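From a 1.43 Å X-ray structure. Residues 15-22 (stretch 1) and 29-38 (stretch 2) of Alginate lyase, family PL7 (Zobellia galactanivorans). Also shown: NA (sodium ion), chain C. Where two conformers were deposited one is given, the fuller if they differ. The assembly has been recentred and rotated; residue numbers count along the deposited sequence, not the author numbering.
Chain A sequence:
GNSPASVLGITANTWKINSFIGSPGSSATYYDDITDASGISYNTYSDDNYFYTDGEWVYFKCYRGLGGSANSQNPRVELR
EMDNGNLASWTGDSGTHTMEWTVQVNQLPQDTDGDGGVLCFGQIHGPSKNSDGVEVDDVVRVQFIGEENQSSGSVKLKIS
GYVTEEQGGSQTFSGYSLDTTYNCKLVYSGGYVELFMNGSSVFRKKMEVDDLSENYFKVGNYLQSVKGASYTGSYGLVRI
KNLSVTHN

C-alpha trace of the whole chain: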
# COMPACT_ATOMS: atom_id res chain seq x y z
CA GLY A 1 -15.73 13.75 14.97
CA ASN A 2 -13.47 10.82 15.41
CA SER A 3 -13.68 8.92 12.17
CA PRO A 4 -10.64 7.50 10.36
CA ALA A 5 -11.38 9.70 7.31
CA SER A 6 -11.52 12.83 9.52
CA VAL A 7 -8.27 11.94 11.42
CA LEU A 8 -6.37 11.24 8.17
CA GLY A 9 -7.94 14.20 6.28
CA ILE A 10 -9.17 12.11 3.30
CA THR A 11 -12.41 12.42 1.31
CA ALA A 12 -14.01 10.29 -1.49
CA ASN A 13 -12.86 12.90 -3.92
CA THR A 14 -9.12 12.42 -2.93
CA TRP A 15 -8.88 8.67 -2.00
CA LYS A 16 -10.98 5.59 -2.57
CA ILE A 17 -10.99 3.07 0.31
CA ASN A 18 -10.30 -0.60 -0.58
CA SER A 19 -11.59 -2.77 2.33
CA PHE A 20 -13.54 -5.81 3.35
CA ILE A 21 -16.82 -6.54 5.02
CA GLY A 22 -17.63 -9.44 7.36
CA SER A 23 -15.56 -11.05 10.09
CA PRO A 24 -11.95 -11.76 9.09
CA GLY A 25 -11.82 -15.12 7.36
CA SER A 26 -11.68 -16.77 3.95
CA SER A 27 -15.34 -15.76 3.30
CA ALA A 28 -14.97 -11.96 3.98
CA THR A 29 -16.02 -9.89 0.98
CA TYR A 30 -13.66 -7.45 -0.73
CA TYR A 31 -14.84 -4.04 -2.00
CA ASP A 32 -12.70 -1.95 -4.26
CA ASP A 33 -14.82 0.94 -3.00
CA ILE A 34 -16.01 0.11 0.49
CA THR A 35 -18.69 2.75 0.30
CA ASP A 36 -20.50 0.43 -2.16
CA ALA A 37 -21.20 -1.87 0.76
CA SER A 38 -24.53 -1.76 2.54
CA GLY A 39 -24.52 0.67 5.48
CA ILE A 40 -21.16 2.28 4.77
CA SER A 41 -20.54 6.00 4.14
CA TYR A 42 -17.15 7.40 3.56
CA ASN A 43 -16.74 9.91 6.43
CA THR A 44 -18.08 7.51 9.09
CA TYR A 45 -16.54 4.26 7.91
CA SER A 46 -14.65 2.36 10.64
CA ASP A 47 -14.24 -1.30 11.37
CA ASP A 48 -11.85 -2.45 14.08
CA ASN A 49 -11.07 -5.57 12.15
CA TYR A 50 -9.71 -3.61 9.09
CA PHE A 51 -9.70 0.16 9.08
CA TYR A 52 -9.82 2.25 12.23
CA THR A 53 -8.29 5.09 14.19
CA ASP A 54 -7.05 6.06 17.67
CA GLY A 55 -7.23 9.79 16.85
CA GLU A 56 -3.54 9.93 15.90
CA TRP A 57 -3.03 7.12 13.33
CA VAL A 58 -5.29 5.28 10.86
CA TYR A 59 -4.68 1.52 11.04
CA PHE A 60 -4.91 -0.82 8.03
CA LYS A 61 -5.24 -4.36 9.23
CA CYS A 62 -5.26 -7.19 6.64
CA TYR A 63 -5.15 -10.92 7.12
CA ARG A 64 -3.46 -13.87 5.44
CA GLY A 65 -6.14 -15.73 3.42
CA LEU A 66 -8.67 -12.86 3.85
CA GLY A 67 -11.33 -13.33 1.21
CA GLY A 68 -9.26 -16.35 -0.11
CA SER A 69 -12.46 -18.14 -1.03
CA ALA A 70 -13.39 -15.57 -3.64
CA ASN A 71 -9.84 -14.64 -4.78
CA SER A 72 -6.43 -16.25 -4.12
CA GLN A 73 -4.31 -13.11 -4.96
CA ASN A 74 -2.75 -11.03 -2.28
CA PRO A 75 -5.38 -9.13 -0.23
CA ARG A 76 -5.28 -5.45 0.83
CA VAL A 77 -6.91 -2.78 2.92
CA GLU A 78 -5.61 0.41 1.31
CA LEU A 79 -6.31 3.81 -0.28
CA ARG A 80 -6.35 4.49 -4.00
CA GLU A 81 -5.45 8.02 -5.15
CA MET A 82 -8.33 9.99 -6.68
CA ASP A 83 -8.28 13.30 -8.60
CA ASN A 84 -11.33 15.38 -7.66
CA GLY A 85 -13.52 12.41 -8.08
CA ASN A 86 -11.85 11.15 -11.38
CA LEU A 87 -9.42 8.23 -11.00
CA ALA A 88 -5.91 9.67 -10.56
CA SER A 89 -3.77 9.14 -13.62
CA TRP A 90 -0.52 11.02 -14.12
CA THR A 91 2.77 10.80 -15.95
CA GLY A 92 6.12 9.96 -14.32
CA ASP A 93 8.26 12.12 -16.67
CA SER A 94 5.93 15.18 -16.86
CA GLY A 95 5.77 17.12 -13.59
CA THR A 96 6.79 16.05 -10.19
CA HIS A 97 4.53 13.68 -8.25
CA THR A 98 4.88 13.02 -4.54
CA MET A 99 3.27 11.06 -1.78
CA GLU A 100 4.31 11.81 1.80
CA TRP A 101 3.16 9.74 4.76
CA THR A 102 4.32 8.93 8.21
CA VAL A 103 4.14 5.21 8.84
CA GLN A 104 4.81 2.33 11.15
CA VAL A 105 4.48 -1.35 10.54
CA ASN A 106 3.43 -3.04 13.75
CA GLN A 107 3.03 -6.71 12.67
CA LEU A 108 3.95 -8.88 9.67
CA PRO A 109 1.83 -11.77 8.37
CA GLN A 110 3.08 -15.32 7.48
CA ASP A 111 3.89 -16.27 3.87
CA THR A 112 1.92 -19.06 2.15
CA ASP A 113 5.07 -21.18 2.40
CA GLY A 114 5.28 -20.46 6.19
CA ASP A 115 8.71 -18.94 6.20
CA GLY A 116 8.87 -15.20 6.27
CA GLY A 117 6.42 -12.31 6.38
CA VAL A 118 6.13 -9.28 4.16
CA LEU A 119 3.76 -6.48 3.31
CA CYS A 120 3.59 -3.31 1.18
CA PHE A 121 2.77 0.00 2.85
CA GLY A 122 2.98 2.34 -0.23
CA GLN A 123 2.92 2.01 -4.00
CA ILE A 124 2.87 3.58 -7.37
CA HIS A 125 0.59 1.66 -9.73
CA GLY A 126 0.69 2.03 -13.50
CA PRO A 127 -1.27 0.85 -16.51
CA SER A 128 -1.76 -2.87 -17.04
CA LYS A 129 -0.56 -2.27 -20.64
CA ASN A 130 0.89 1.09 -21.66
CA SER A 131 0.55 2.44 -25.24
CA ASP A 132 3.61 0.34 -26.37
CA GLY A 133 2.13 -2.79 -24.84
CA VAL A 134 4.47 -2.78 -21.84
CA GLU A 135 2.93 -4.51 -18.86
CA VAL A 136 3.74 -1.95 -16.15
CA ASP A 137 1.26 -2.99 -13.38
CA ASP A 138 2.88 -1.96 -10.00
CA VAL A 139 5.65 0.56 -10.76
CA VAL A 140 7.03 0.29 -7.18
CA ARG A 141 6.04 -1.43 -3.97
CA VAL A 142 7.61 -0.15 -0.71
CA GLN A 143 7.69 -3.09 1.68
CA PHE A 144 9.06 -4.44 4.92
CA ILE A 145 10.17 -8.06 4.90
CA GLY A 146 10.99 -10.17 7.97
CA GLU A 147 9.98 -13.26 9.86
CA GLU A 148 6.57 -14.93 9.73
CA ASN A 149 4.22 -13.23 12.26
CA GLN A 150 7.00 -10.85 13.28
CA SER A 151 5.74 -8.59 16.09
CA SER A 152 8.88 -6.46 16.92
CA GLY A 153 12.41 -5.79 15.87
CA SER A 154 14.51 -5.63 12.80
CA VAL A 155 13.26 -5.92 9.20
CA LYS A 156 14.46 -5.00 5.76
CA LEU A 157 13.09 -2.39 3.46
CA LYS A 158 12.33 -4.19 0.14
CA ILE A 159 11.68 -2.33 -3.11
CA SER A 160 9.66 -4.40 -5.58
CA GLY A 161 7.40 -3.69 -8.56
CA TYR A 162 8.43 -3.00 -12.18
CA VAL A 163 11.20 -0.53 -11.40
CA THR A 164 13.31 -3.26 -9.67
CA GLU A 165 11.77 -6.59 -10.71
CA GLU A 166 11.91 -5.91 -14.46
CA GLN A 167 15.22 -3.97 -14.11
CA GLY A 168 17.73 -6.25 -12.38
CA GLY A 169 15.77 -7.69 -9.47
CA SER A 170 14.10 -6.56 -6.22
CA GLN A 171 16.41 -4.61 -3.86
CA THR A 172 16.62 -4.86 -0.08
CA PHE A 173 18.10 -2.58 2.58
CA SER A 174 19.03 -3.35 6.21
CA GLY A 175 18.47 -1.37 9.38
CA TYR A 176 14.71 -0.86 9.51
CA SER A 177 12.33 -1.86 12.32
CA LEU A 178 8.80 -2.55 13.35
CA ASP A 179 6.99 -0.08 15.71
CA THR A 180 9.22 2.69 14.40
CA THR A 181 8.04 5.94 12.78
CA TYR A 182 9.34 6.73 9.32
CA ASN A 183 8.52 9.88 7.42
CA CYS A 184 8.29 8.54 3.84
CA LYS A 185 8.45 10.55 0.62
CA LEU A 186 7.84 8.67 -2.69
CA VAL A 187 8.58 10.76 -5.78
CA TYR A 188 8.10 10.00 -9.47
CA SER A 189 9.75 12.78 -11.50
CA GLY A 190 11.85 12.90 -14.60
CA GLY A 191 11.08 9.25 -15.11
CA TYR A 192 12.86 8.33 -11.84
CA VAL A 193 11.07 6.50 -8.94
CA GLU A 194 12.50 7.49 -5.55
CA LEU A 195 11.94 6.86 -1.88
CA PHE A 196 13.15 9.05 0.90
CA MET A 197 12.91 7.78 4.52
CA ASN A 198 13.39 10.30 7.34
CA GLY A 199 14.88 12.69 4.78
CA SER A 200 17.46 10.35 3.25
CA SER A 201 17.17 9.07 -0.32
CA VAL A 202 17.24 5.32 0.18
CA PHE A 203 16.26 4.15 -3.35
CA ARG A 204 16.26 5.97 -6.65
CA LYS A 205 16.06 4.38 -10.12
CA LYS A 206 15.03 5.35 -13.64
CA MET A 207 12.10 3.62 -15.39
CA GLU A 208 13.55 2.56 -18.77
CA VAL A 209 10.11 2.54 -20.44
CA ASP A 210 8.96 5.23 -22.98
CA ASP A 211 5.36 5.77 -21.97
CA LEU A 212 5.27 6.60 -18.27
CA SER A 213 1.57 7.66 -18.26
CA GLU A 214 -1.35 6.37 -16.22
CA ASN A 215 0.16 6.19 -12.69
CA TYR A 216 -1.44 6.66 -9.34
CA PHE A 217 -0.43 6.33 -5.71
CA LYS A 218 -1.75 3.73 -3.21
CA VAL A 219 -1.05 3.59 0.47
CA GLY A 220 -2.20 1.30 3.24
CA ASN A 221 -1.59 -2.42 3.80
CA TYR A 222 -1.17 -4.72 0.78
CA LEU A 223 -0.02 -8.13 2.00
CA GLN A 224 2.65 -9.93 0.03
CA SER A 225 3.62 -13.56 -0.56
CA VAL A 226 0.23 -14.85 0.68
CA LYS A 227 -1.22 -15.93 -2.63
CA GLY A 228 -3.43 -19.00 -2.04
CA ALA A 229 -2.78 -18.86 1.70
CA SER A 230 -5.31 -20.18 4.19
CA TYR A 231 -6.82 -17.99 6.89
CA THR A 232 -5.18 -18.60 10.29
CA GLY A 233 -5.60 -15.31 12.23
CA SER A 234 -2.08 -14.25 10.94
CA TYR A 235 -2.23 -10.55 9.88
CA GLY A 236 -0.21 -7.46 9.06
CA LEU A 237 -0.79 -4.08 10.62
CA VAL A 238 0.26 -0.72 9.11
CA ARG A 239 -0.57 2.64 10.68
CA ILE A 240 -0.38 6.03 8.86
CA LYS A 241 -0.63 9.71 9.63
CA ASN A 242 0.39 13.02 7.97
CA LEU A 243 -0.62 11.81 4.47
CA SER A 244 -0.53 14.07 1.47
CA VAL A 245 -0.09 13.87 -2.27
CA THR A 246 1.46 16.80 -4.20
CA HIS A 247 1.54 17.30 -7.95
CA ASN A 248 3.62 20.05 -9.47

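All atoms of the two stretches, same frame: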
# COMPACT_ATOMS: atom_id res chain seq x y z
N TRP A 15 -9.31 10.08 -2.16
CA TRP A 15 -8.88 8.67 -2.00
C TRP A 15 -10.10 7.76 -1.96
O TRP A 15 -11.09 8.08 -1.33
CB TRP A 15 -8.14 8.45 -0.69
CG TRP A 15 -6.88 9.26 -0.53
CD1 TRP A 15 -6.75 10.52 0.05
CD2 TRP A 15 -5.53 8.87 -0.96
NE1 TRP A 15 -5.47 10.95 -0.04
CE2 TRP A 15 -4.68 9.99 -0.65
CE3 TRP A 15 -4.97 7.74 -1.63
CZ2 TRP A 15 -3.32 9.96 -0.92
CZ3 TRP A 15 -3.63 7.72 -1.90
CH2 TRP A 15 -2.80 8.81 -1.54
N LYS A 16 -10.02 6.64 -2.69
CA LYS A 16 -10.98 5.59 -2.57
C LYS A 16 -10.43 4.55 -1.57
O LYS A 16 -9.25 4.20 -1.57
CB LYS A 16 -11.15 4.94 -3.96
CG LYS A 16 -11.93 3.64 -3.99
CD LYS A 16 -12.28 3.25 -5.48
CE LYS A 16 -13.06 4.31 -6.34
NZ LYS A 16 -13.59 4.04 -7.78
N ILE A 17 -11.35 4.03 -0.75
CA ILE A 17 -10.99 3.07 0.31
C ILE A 17 -11.31 1.65 -0.14
O ILE A 17 -12.48 1.31 -0.33
CB ILE A 17 -11.75 3.39 1.61
CG1 ILE A 17 -11.38 4.76 2.09
CG2 ILE A 17 -11.32 2.40 2.70
CD1 ILE A 17 -12.37 5.23 3.19
N ASN A 18 -10.20 0.86 -0.30
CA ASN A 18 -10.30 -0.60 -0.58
C ASN A 18 -10.37 -1.36 0.77
O ASN A 18 -9.50 -1.19 1.60
CB ASN A 18 -9.08 -1.16 -1.33
CG ASN A 18 -8.66 -0.41 -2.58
OD1 ASN A 18 -9.46 0.13 -3.36
ND2 ASN A 18 -7.40 -0.43 -2.80
N SER A 19 -11.47 -2.08 1.07
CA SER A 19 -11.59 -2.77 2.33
C SER A 19 -12.47 -3.95 2.20
O SER A 19 -12.87 -4.36 1.05
CB SER A 19 -12.04 -1.79 3.44
OG SER A 19 -11.84 -2.33 4.71
N PHE A 20 -12.73 -4.60 3.33
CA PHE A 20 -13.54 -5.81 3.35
C PHE A 20 -14.75 -5.61 4.26
O PHE A 20 -14.70 -4.74 5.15
CB PHE A 20 -12.72 -6.99 3.97
CG PHE A 20 -11.77 -7.63 3.00
CD1 PHE A 20 -10.53 -7.06 2.76
CD2 PHE A 20 -12.14 -8.84 2.32
CE1 PHE A 20 -9.68 -7.59 1.79
CE2 PHE A 20 -11.26 -9.35 1.36
CZ PHE A 20 -10.02 -8.77 1.15
N ILE A 21 -15.77 -6.42 4.05
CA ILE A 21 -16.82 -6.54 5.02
C ILE A 21 -16.86 -7.97 5.56
O ILE A 21 -16.37 -8.89 4.90
CB ILE A 21 -18.20 -6.08 4.48
CG1 ILE A 21 -18.78 -7.04 3.45
CG2 ILE A 21 -18.17 -4.62 4.03
CD1 ILE A 21 -20.27 -6.77 3.19
N GLY A 22 -17.48 -8.12 6.73
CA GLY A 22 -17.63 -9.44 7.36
C GLY A 22 -16.48 -9.67 8.31
O GLY A 22 -15.47 -8.94 8.29
N THR A 29 -15.69 -10.36 2.33
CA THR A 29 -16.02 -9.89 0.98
C THR A 29 -15.23 -8.61 0.72
O THR A 29 -15.34 -7.63 1.45
CB THR A 29 -17.53 -9.63 0.84
OG1 THR A 29 -18.26 -10.82 1.15
CG2 THR A 29 -17.88 -9.26 -0.62
N TYR A 30 -14.42 -8.62 -0.33
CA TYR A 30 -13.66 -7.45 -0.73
C TYR A 30 -14.53 -6.44 -1.50
O TYR A 30 -15.35 -6.81 -2.37
CB TYR A 30 -12.51 -7.92 -1.63
CG TYR A 30 -11.59 -6.80 -2.08
CD1 TYR A 30 -10.92 -6.01 -1.15
CD2 TYR A 30 -11.42 -6.51 -3.40
CE1 TYR A 30 -10.11 -4.97 -1.53
CE2 TYR A 30 -10.60 -5.51 -3.81
CZ TYR A 30 -9.94 -4.74 -2.86
OH TYR A 30 -9.14 -3.71 -3.29
N TYR A 31 -14.28 -5.17 -1.24
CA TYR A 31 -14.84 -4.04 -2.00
C TYR A 31 -13.75 -3.13 -2.44
O TYR A 31 -13.07 -2.51 -1.61
CB TYR A 31 -15.83 -3.20 -1.16
CG TYR A 31 -17.15 -3.89 -1.01
CD1 TYR A 31 -17.33 -4.91 -0.05
CD2 TYR A 31 -18.22 -3.54 -1.83
CE1 TYR A 31 -18.57 -5.57 0.08
CE2 TYR A 31 -19.46 -4.17 -1.70
CZ TYR A 31 -19.63 -5.18 -0.75
OH TYR A 31 -20.83 -5.83 -0.64
N ASP A 32 -13.63 -2.94 -3.74
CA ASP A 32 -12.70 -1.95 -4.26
C ASP A 32 -13.08 -0.54 -3.77
O ASP A 32 -12.23 0.24 -3.53
CB ASP A 32 -12.73 -2.08 -5.80
CG ASP A 32 -11.99 -0.99 -6.49
OD1 ASP A 32 -10.76 -1.12 -6.56
OD2 ASP A 32 -12.64 -0.01 -6.94
N ASP A 33 -14.38 -0.26 -3.67
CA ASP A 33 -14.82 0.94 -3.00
C ASP A 33 -15.77 0.51 -1.89
O ASP A 33 -16.91 0.13 -2.15
CB ASP A 33 -15.51 1.87 -4.01
CG ASP A 33 -15.92 3.19 -3.35
OD1 ASP A 33 -16.03 3.21 -2.09
OD2 ASP A 33 -16.21 4.18 -4.08
N ILE A 34 -15.25 0.59 -0.65
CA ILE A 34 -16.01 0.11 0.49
C ILE A 34 -17.37 0.82 0.66
O ILE A 34 -18.29 0.30 1.29
CB ILE A 34 -15.15 0.20 1.78
CG1 ILE A 34 -15.80 -0.66 2.88
CG2 ILE A 34 -15.00 1.69 2.18
CD1 ILE A 34 -15.78 -2.16 2.63
N THR A 35 -17.44 2.04 0.16
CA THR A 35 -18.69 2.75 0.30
C THR A 35 -19.83 2.14 -0.53
O THR A 35 -20.99 2.50 -0.37
CB THR A 35 -18.57 4.27 0.03
OG1 THR A 35 -18.28 4.51 -1.35
CG2 THR A 35 -17.58 4.94 0.89
N ASP A 36 -19.49 1.24 -1.46
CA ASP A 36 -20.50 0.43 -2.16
C ASP A 36 -21.21 -0.58 -1.26
O ASP A 36 -22.26 -1.09 -1.64
CB ASP A 36 -19.87 -0.32 -3.33
CG ASP A 36 -19.50 0.57 -4.47
OD1 ASP A 36 -20.04 1.67 -4.55
OD2 ASP A 36 -18.67 0.19 -5.32
N ALA A 37 -20.58 -0.91 -0.13
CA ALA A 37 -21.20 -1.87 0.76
C ALA A 37 -22.39 -1.32 1.51
O ALA A 37 -22.45 -0.13 1.86
CB ALA A 37 -20.16 -2.43 1.72
N SER A 38 -23.34 -2.18 1.81
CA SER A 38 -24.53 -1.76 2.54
C SER A 38 -24.16 -1.14 3.87
O SER A 38 -23.42 -1.75 4.64
CB SER A 38 -25.42 -2.97 2.80
OG SER A 38 -25.88 -3.53 1.60
NA NA C . -23.28 2.33 1.14
O HOH W 1 -14.07 4.84 -0.94
O HOH W 2 -18.64 -11.01 3.88
O HOH W 3 -24.63 3.80 -1.03

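The contact is a short antiparallel pairing in which strand 15-21 lies against strand 29-31, and its first rule is that the backbone pays its own polar debts. Ser-19 and Tyr-31 form one hydrogen-bonded pair: Tyr-31 N donates to Ser-19 O at 2.8 Å, and Ser-19 N returns a longer bond to Tyr-31 O at 3.2 Å. Two residues along, the pattern repeats, with Ile-21 N to Thr-29 O at 2.9 Å and Thr-29 N to Ile-21 O at 3.0 Å. Between them sits the non-hydrogen-bonded pair Phe-20 and Tyr-30, where Phe-20 CA approaches Thr-29 O at 3.2 Å in a CA-H...O contact.

Beyond Tyr-31 the chain turns out of strand geometry, yet Ile-17 O is still satisfied: Ile-34 N reaches it at 2.9 Å, nearly straight at 166°. Ile-17 N takes a different route, donating to water 1 (2.8 Å from N to the water O), which in turn donates to Asp-33 OD1, also 2.8 Å from the water O. That same carboxylate oxygen accepts from Thr-35 N at 2.9 Å and Thr-35 OG1 at 2.7 Å, so one atom ties Thr-35, in the middle of the 3-10 segment, to the water bridge. Water 2 similarly joins Ile-21 O, 3.3 Å from its oxygen, to Thr-29 OG1, at 2.8 Å.

Charge contributes less directly. Lys-16 NZ stands 4.2 Å from Asp-32 OD2, beyond a salt bridge, while the lysine's CG packs 3.4 Å from Asp-32 O.

Apolar packing accounts for much of the remainder. Ile-34 CG2 meets Ile-17 CB at 3.7 Å, and Ile-34 CD1 meets Ile-21 CG2 at 3.7 Å, so one side chain runs past Ile-17, Ser-19 and Ile-21. On the face shared by Phe-20 and Tyr-30, Phe-20 CE2 touches Tyr-30 CB at 3.5 Å, the rings meeting obliquely at 49°.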